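PDB 3MYV: SusD superfamily protein from Bacteroides vulgatus, which probably binds glycans at the outer membrane, as SusD-family lipoproteins of Bacteroides do to pass them to a partner transporter. Local coordinates for residues 18-23 against 184-189; 345-350 against 402-407. All coordinates share one frame; numbering follows the deposited sequence.

Interaction 1. Residues 18-23 against 184-189; sequences NAVNGL and NGRMNK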
ATOM      1  N   ASN A  18      10.346  -4.399 -22.072  1.00 23.67           N
ATOM      2  CA  ASN A  18       9.378  -3.359 -22.443  1.00 22.52           C
ATOM      3  C   ASN A  18       7.960  -3.687 -22.030  1.00 21.19           C
ATOM      4  O   ASN A  18       7.236  -2.803 -21.553  1.00 20.64           O
ATOM      5  CB  ASN A  18       9.425  -3.069 -23.945  1.00 26.21           C
ATOM      6  CG  ASN A  18      10.743  -2.428 -24.374  1.00 26.08           C
ATOM      7  OD1 ASN A  18      11.406  -1.738 -23.592  1.00 28.64           O
ATOM      8  ND2 ASN A  18      11.132  -2.674 -25.610  1.00 24.84           N
ATOM      9  N   ALA A  19       7.561  -4.950 -22.193  1.00 19.75           N
ATOM     10  CA  ALA A  19       6.239  -5.385 -21.749  1.00 20.30           C
ATOM     11  C   ALA A  19       6.126  -5.203 -20.227  1.00 18.48           C
ATOM     12  O   ALA A  19       5.109  -4.710 -19.718  1.00 18.37           O
ATOM     13  CB  ALA A  19       5.983  -6.859 -22.144  1.00 19.26           C
ATOM     14  N   VAL A  20       7.174  -5.598 -19.498  1.00 19.56           N
ATOM     15  CA  VAL A  20       7.147  -5.522 -18.027  1.00 18.74           C
ATOM     16  C   VAL A  20       7.056  -4.063 -17.605  1.00 17.76           C
ATOM     17  O   VAL A  20       6.226  -3.714 -16.760  1.00 16.61           O
ATOM     18  CB  VAL A  20       8.349  -6.266 -17.357  1.00 19.06           C
ATOM     19  CG1 VAL A  20       8.409  -5.978 -15.846  1.00 17.23           C
ATOM     20  CG2 VAL A  20       8.230  -7.784 -17.633  1.00 17.30           C
ATOM     21  N   ASN A  21       7.840  -3.205 -18.264  1.00 17.45           N
ATOM     22  CA  ASN A  21       7.759  -1.760 -18.047  1.00 19.12           C
ATOM     23  C   ASN A  21       6.314  -1.219 -18.179  1.00 19.37           C
ATOM     24  O   ASN A  21       5.860  -0.409 -17.353  1.00 18.70           O
ATOM     25  CB  ASN A  21       8.701  -1.055 -19.028  1.00 20.72           C
ATOM     26  CG  ASN A  21       9.214   0.244 -18.504  1.00 25.00           C
ATOM     27  OD1 ASN A  21      10.054   0.267 -17.615  1.00 25.80           O
ATOM     28  ND2 ASN A  21       8.700   1.345 -19.043  1.00 26.59           N
ATOM     29  N   GLY A  22       5.592  -1.691 -19.192  1.00 17.26           N
ATOM     30  CA  GLY A  22       4.184  -1.312 -19.440  1.00 16.64           C
ATOM     31  C   GLY A  22       3.233  -1.670 -18.293  1.00 16.59           C
ATOM     32  O   GLY A  22       2.216  -1.003 -18.070  1.00 16.08           O
ATOM     33  N   LEU A  23       3.542  -2.741 -17.577  1.00 16.84           N
ATOM     34  CA  LEU A  23       2.767  -3.093 -16.381  1.00 16.60           C
ATOM     35  C   LEU A  23       2.845  -1.958 -15.348  1.00 16.44           C
ATOM     36  O   LEU A  23       1.836  -1.581 -14.751  1.00 14.07           O
ATOM     37  CB  LEU A  23       3.249  -4.400 -15.767  1.00 16.17           C
ATOM     38  CG  LEU A  23       3.292  -5.672 -16.628  1.00 17.21           C
ATOM     39  CD1 LEU A  23       3.930  -6.804 -15.792  1.00 14.22           C
ATOM     40  CD2 LEU A  23       1.901  -6.068 -17.164  1.00 16.42           C
ATOM     41  N   ASN A 184      15.029   1.988 -10.808  1.00 18.95           N
ATOM     42  CA  ASN A 184      14.175   2.960 -10.129  1.00 17.77           C
ATOM     43  C   ASN A 184      12.843   3.060 -10.841  1.00 16.49           C
ATOM     44  O   ASN A 184      12.813   3.266 -12.046  1.00 17.01           O
ATOM     45  CB  ASN A 184      14.834   4.352 -10.086  1.00 18.69           C
ATOM     46  CG  ASN A 184      16.014   4.434  -9.143  1.00 21.77           C
ATOM     47  OD1 ASN A 184      16.134   3.686  -8.164  1.00 20.52           O
ATOM     48  ND2 ASN A 184      16.877   5.408  -9.403  1.00 17.41           N
ATOM     49  N   GLY A 185      11.746   2.893 -10.101  1.00 15.48           N
ATOM     50  CA  GLY A 185      10.406   2.922 -10.687  1.00 15.93           C
ATOM     51  C   GLY A 185       9.821   1.513 -10.796  1.00 16.65           C
ATOM     52  O   GLY A 185       8.627   1.339 -11.108  1.00 17.83           O
ATOM     53  N   ARG A 186      10.650   0.502 -10.537  1.00 15.53           N
ATOM     54  CA  ARG A 186      10.200  -0.885 -10.559  1.00 14.56           C
ATOM     55  C   ARG A 186      10.663  -1.667  -9.319  1.00 16.78           C
ATOM     56  O   ARG A 186      11.514  -1.204  -8.553  1.00 17.66           O
ATOM     57  CB  ARG A 186      10.674  -1.557 -11.855  1.00 18.36           C
ATOM     58  CG  ARG A 186      10.081  -0.909 -13.124  1.00 18.06           C
ATOM     59  CD  ARG A 186      10.781  -1.298 -14.446  1.00 19.65           C
ATOM     60  NE  ARG A 186      10.874  -2.734 -14.713  1.00 17.45           N
ATOM     61  CZ  ARG A 186      11.317  -3.260 -15.864  1.00 24.37           C
ATOM     62  NH1 ARG A 186      11.639  -2.491 -16.895  1.00 17.06           N
ATOM     63  NH2 ARG A 186      11.426  -4.573 -16.006  1.00 20.80           N
HETATM   64  N   MSE A 187      10.099  -2.857  -9.134  1.00 15.49           N
HETATM   65  CA  MSE A 187      10.473  -3.731  -8.039  1.00 15.90           C
HETATM   66  C   MSE A 187      11.723  -4.530  -8.421  1.00 17.49           C
HETATM   67  O   MSE A 187      11.833  -5.028  -9.548  1.00 16.94           O
HETATM   68  CB  MSE A 187       9.322  -4.708  -7.709  1.00 12.20           C
HETATM   69  CG  MSE A 187       8.163  -4.023  -7.013  1.00 13.12           C
HETATM   70 SE   MSE A 187       6.834  -5.197  -6.334  0.75 14.39          SE
HETATM   71  CE  MSE A 187       5.815  -5.415  -7.951  1.00 18.01           C
ATOM     72  N   ASN A 188      12.628  -4.665  -7.462  1.00 17.40           N
ATOM     73  CA  ASN A 188      13.740  -5.608  -7.532  1.00 17.16           C
ATOM     74  C   ASN A 188      13.577  -6.642  -6.411  1.00 19.16           C
ATOM     75  O   ASN A 188      12.554  -6.663  -5.733  1.00 16.54           O
ATOM     76  CB  ASN A 188      15.092  -4.894  -7.424  1.00 14.56           C
ATOM     77  CG  ASN A 188      15.319  -4.245  -6.053  1.00 16.41           C
ATOM     78  OD1 ASN A 188      14.417  -4.182  -5.240  1.00 14.65           O
ATOM     79  ND2 ASN A 188      16.542  -3.780  -5.807  1.00 16.46           N
ATOM     80  N   LYS A 189      14.578  -7.488  -6.215  1.00 18.59           N
ATOM     81  CA  LYS A 189      14.477  -8.577  -5.222  1.00 16.05           C
ATOM     82  C   LYS A 189      14.205  -8.038  -3.822  1.00 14.07           C
ATOM     83  O   LYS A 189      13.408  -8.605  -3.076  1.00 13.05           O
ATOM     84  CB  LYS A 189      15.751  -9.425  -5.239  1.00 15.56           C
ATOM     85  CG  LYS A 189      15.667 -10.711  -4.424  1.00 16.72           C
ATOM     86  CD  LYS A 189      16.966 -11.512  -4.603  1.00 20.63           C
ATOM     87  CE  LYS A 189      16.994 -12.694  -3.679  1.00 22.89           C
ATOM     88  NZ  LYS A 189      18.004 -13.656  -4.088  1.00 20.82           N
TER

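Interaction 2. Residues 345-350 against 402-407; sequences GCKLGG and LRNGKT. With EDO (1,2-ethanediol), chain K.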
ATOM      1  N   GLY A 345       7.290  -9.520  15.893  1.00 13.22           N
ATOM      2  CA  GLY A 345       8.057  -9.815  17.126  1.00 15.70           C
ATOM      3  C   GLY A 345       7.193  -9.675  18.377  1.00 13.96           C
ATOM      4  O   GLY A 345       7.217 -10.509  19.270  1.00 15.81           O
ATOM      5  N   CYS A 346       6.404  -8.606  18.415  1.00 16.27           N
ATOM      6  CA  CYS A 346       5.501  -8.389  19.514  1.00 17.40           C
ATOM      7  C   CYS A 346       4.500  -9.552  19.608  1.00 18.37           C
ATOM      8  O   CYS A 346       4.286 -10.098  20.679  1.00 19.38           O
ATOM      9  CB  CYS A 346       4.804  -7.053  19.320  1.00 18.53           C
ATOM     10  SG  CYS A 346       3.795  -6.581  20.715  1.00 21.64           S
ATOM     11  N   LYS A 347       3.939  -9.977  18.475  1.00 15.12           N
ATOM     12  CA  LYS A 347       3.000 -11.094  18.474  1.00 16.99           C
ATOM     13  C   LYS A 347       3.626 -12.431  18.836  1.00 18.86           C
ATOM     14  O   LYS A 347       2.961 -13.295  19.387  1.00 17.79           O
ATOM     15  CB  LYS A 347       2.285 -11.192  17.134  1.00 16.23           C
ATOM     16  CG  LYS A 347       1.362 -10.007  16.869  1.00 16.48           C
ATOM     17  CD  LYS A 347       0.778 -10.034  15.453  1.00 14.90           C
ATOM     18  CE  LYS A 347      -0.403  -9.099  15.283  1.00 14.57           C
ATOM     19  NZ  LYS A 347      -0.729  -8.846  13.832  1.00 14.24           N
ATOM     20  N   LEU A 348       4.898 -12.612  18.507  1.00 15.69           N
ATOM     21  CA  LEU A 348       5.599 -13.865  18.804  1.00 16.93           C
ATOM     22  C   LEU A 348       6.091 -14.026  20.243  1.00 16.89           C
ATOM     23  O   LEU A 348       6.200 -15.144  20.739  1.00 14.61           O
ATOM     24  CB  LEU A 348       6.790 -14.030  17.849  1.00 18.91           C
ATOM     25  CG  LEU A 348       6.426 -14.363  16.405  1.00 21.68           C
ATOM     26  CD1 LEU A 348       7.594 -14.045  15.475  1.00 16.46           C
ATOM     27  CD2 LEU A 348       5.999 -15.831  16.301  1.00 17.98           C
ATOM     28  N   GLY A 349       6.431 -12.932  20.911  1.00 16.44           N
ATOM     29  CA  GLY A 349       7.141 -13.014  22.184  1.00 16.10           C
ATOM     30  C   GLY A 349       8.550 -13.563  22.083  1.00 17.47           C
ATOM     31  O   GLY A 349       9.116 -13.685  20.984  1.00 17.10           O
ATOM     32  N   GLY A 350       9.133 -13.890  23.239  1.00 18.58           N
ATOM     33  CA  GLY A 350      10.474 -14.459  23.273  1.00 18.52           C
ATOM     34  C   GLY A 350      11.546 -13.594  22.645  1.00 18.72           C
ATOM     35  O   GLY A 350      11.491 -12.358  22.709  1.00 20.49           O
ATOM     36  N   LEU A 402      -7.800  -2.715  10.681  1.00 14.98           N
ATOM     37  CA  LEU A 402      -8.851  -3.712  10.446  0.50 15.11           C
ATOM     38  C   LEU A 402      -8.292  -5.135  10.527  1.00 15.42           C
ATOM     39  O   LEU A 402      -8.934  -5.992  11.105  1.00 16.23           O
ATOM     40  CB  LEU A 402      -9.611  -3.468   9.139  0.50 15.73           C
ATOM     41  CG  LEU A 402     -11.107  -3.359   9.443  0.50 18.30           C
ATOM     42  CD1 LEU A 402     -11.338  -2.276  10.471  0.50 18.39           C
ATOM     43  CD2 LEU A 402     -11.955  -3.100   8.211  0.50 19.03           C
ATOM     44  N   ARG A 403      -7.085  -5.379  10.005  1.00 15.87           N
ATOM     45  CA  ARG A 403      -6.513  -6.741  10.024  1.00 16.35           C
ATOM     46  C   ARG A 403      -6.129  -7.192  11.424  1.00 17.39           C
ATOM     47  O   ARG A 403      -5.961  -8.384  11.660  1.00 17.20           O
ATOM     48  CB  ARG A 403      -5.299  -6.877   9.074  1.00 14.62           C
ATOM     49  CG  ARG A 403      -4.019  -6.155   9.550  1.00 14.43           C
ATOM     50  CD  ARG A 403      -2.919  -6.183   8.483  1.00 15.47           C
ATOM     51  NE  ARG A 403      -1.888  -5.223   8.822  1.00 14.19           N
ATOM     52  CZ  ARG A 403      -1.009  -5.375   9.813  1.00 14.83           C
ATOM     53  NH1 ARG A 403      -0.971  -6.488  10.539  1.00 13.74           N
ATOM     54  NH2 ARG A 403      -0.141  -4.417  10.053  1.00 15.56           N
ATOM     55  N   ASN A 404      -5.973  -6.241  12.353  1.00 14.93           N
ATOM     56  CA  ASN A 404      -5.759  -6.579  13.747  1.00 14.76           C
ATOM     57  C   ASN A 404      -7.037  -6.587  14.579  1.00 15.26           C
ATOM     58  O   ASN A 404      -6.983  -6.541  15.795  1.00 15.11           O
ATOM     59  CB  ASN A 404      -4.763  -5.610  14.360  1.00 15.39           C
ATOM     60  CG  ASN A 404      -3.350  -5.997  14.039  1.00 17.58           C
ATOM     61  OD1 ASN A 404      -2.885  -7.030  14.506  1.00 16.04           O
ATOM     62  ND2 ASN A 404      -2.681  -5.216  13.198  1.00 11.62           N
ATOM     63  N   GLY A 405      -8.180  -6.608  13.901  1.00 15.91           N
ATOM     64  CA  GLY A 405      -9.457  -6.676  14.575  1.00 15.98           C
ATOM     65  C   GLY A 405      -9.787  -5.466  15.431  1.00 16.51           C
ATOM     66  O   GLY A 405     -10.584  -5.570  16.373  1.00 17.75           O
ATOM     67  N   LYS A 406      -9.235  -4.306  15.083  1.00 13.49           N
ATOM     68  CA  LYS A 406      -9.519  -3.081  15.834  1.00 16.22           C
ATOM     69  C   LYS A 406     -10.760  -2.359  15.325  1.00 17.93           C
ATOM     70  O   LYS A 406     -11.165  -2.536  14.177  1.00 17.52           O
ATOM     71  CB  LYS A 406      -8.333  -2.118  15.793  1.00 14.79           C
ATOM     72  CG  LYS A 406      -6.995  -2.708  16.258  1.00 20.16           C
ATOM     73  CD  LYS A 406      -7.023  -3.093  17.748  1.00 21.79           C
ATOM     74  CE  LYS A 406      -5.684  -3.638  18.185  1.00 21.02           C
ATOM     75  NZ  LYS A 406      -5.691  -3.920  19.672  1.00 22.16           N
ATOM     76  N   THR A 407     -11.341  -1.517  16.177  1.00 18.42           N
ATOM     77  CA  THR A 407     -12.409  -0.608  15.750  1.00 20.07           C
ATOM     78  C   THR A 407     -11.754   0.726  15.425  1.00 20.94           C
ATOM     79  O   THR A 407     -11.034   1.287  16.257  1.00 19.14           O
ATOM     80  CB  THR A 407     -13.425  -0.383  16.853  1.00 24.20           C
ATOM     81  OG1 THR A 407     -13.946  -1.640  17.245  1.00 21.54           O
ATOM     82  CG2 THR A 407     -14.563   0.543  16.387  1.00 19.19           C
TER
HETATM   83  C1  EDO K 520       5.834  -8.159  24.059  1.00 38.75           C
HETATM   84  O1  EDO K 520       6.691  -8.901  24.937  1.00 36.64           O
HETATM   85  C2  EDO K 520       4.676  -9.037  23.608  1.00 39.69           C
HETATM   86  O2  EDO K 520       5.215 -10.283  23.162  1.00 39.76           O
HETATM   87  O   HOH W   1      -3.424  -9.712  12.463  1.00 20.73           O

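Interaction 1. Residues 18-23 against 184-189
Arg186 reaches out of the loop 184-189 and lays its guanidinium against one side of the helix that holds Val20 and Asn21. The backbones stay well apart, the closest CA atoms being those of Asn21 and Arg186 at 7.9 Å, and the arginine spans the gap. Its CB already heads for the helix, and CG continues that way. The chain then runs nearly straight to Arg186 CD, which comes 3.6 Å from Asn21 OD1, and a bend at chi3 turns the head group so that it crosses both helix side chains at about a right angle. NE looks elsewhere: it makes a salt bridge with Glu112 of helix 103-128, the strongest polar partner of this arginine. Arg186 CZ lies 4.0 Å from Val20 CG1. Of the two terminal nitrogens, Arg186 NH2 meets the valine, 3.3 Å from Val20 CG1, while Arg186 NH1 gives a hydrogen bond of 3.3 Å to Asn21 OD1.

SusD-family proteins are built largely of helices, many paired as TPR-like hairpins, and here the first long helix, 13-27, is joined to the loop leading into helix 189-202, with helix 103-128 covering both Val20 and Arg186.

The bond to Asn21 is long and bent, with an N-H...O angle of 138°. It does use a lone pair in the carbonyl plane, but the oxygen is tilted 29° from the guanidinium plane. The amide gets there because CG stands anti to the backbone N (chi1 -152°). The amide plane is turned steeply against that of the guanidinium. Asn21 N lies over one face of the guanidinium, toward its rim. Arg186 NH1 also forms a salt bridge with Asp17, one turn before Asn21 on the same helix.

Interaction 2. Residues 345-350 against 402-407
Lys347 and Asn404 meet where two helices run out, and their CA atoms, 10.9 Å apart, are the nearest pair between the two backbones. Helix 334-348 ends at Leu348, and Gly349 leaves helical angles with a positive phi; Gly349 N still bonds Gly345 O. Helix 397-403 closes in a Schellman motif with Gly405 as its C-prime residue: Gly405 N returns to Leu402 O at 3.0 Å, and outside it Lys406 N returns to Leu401 O.

Across this gap Lys347 sends an extended chain. With CG anti to the carbonyl carbon (chi1 -67°) and every later torsion near 180°, NZ arrives at the side-chain oxygen of Asn404, the two chains passing at a slant. Lys347 NZ donates to Asn404 OD1 over 2.9 Å, tilted 15° from the carbonyl plane, while Lys347 CE lies 3.3 Å from the same oxygen. A water accepts from Lys347 NZ at 3.1 Å and donates to Arg403 O at 3.0 Å, giving the ammonium a second path to the helix end.

The Arg403 guanidinium stands close by, its NH1 only 4.1 Å from Lys347 NZ, which lies at its edge. The two like charges are probably reconciled by Glu343, which makes a salt bridge with each, while Asp400 takes Arg403 NH2. Asn404 ND2, over one face of that guanidinium and offset to the rim, bonds Glu343 and the Asp400 carbonyl, so the amide is gripped at both ends. With an alanine in place of Asn404, Lys347 NZ would probably lose its direct mate on the 402-407 side, and Glu343 and the Asp400 carbonyl would each lose a donor.

The whole is a polar junction between two helix C-termini, both left through a glycine of positive phi, the second in a Schellman motif, in the helical RagB/SusD part of the protein.

In the fold
Interactions 1 and 2 lie on opposite sides of the chain's centre, their centres 33 Å apart and their nearest atoms about 17 Å, and they share no helix. In each, one long basic side chain crosses a wide gap to an asparagine oxygen. Interaction 1 is the more buried: its arginine also packs on a valine, and its acidic partners come from two helices. Interaction 2 is only partly buried, admits a bridging water, and brings two basic groups together around one glutamate. The first ties the body of an early helix to a loop in the N-terminal part of the chain; the second joins two helix ends in the RagB/SusD part.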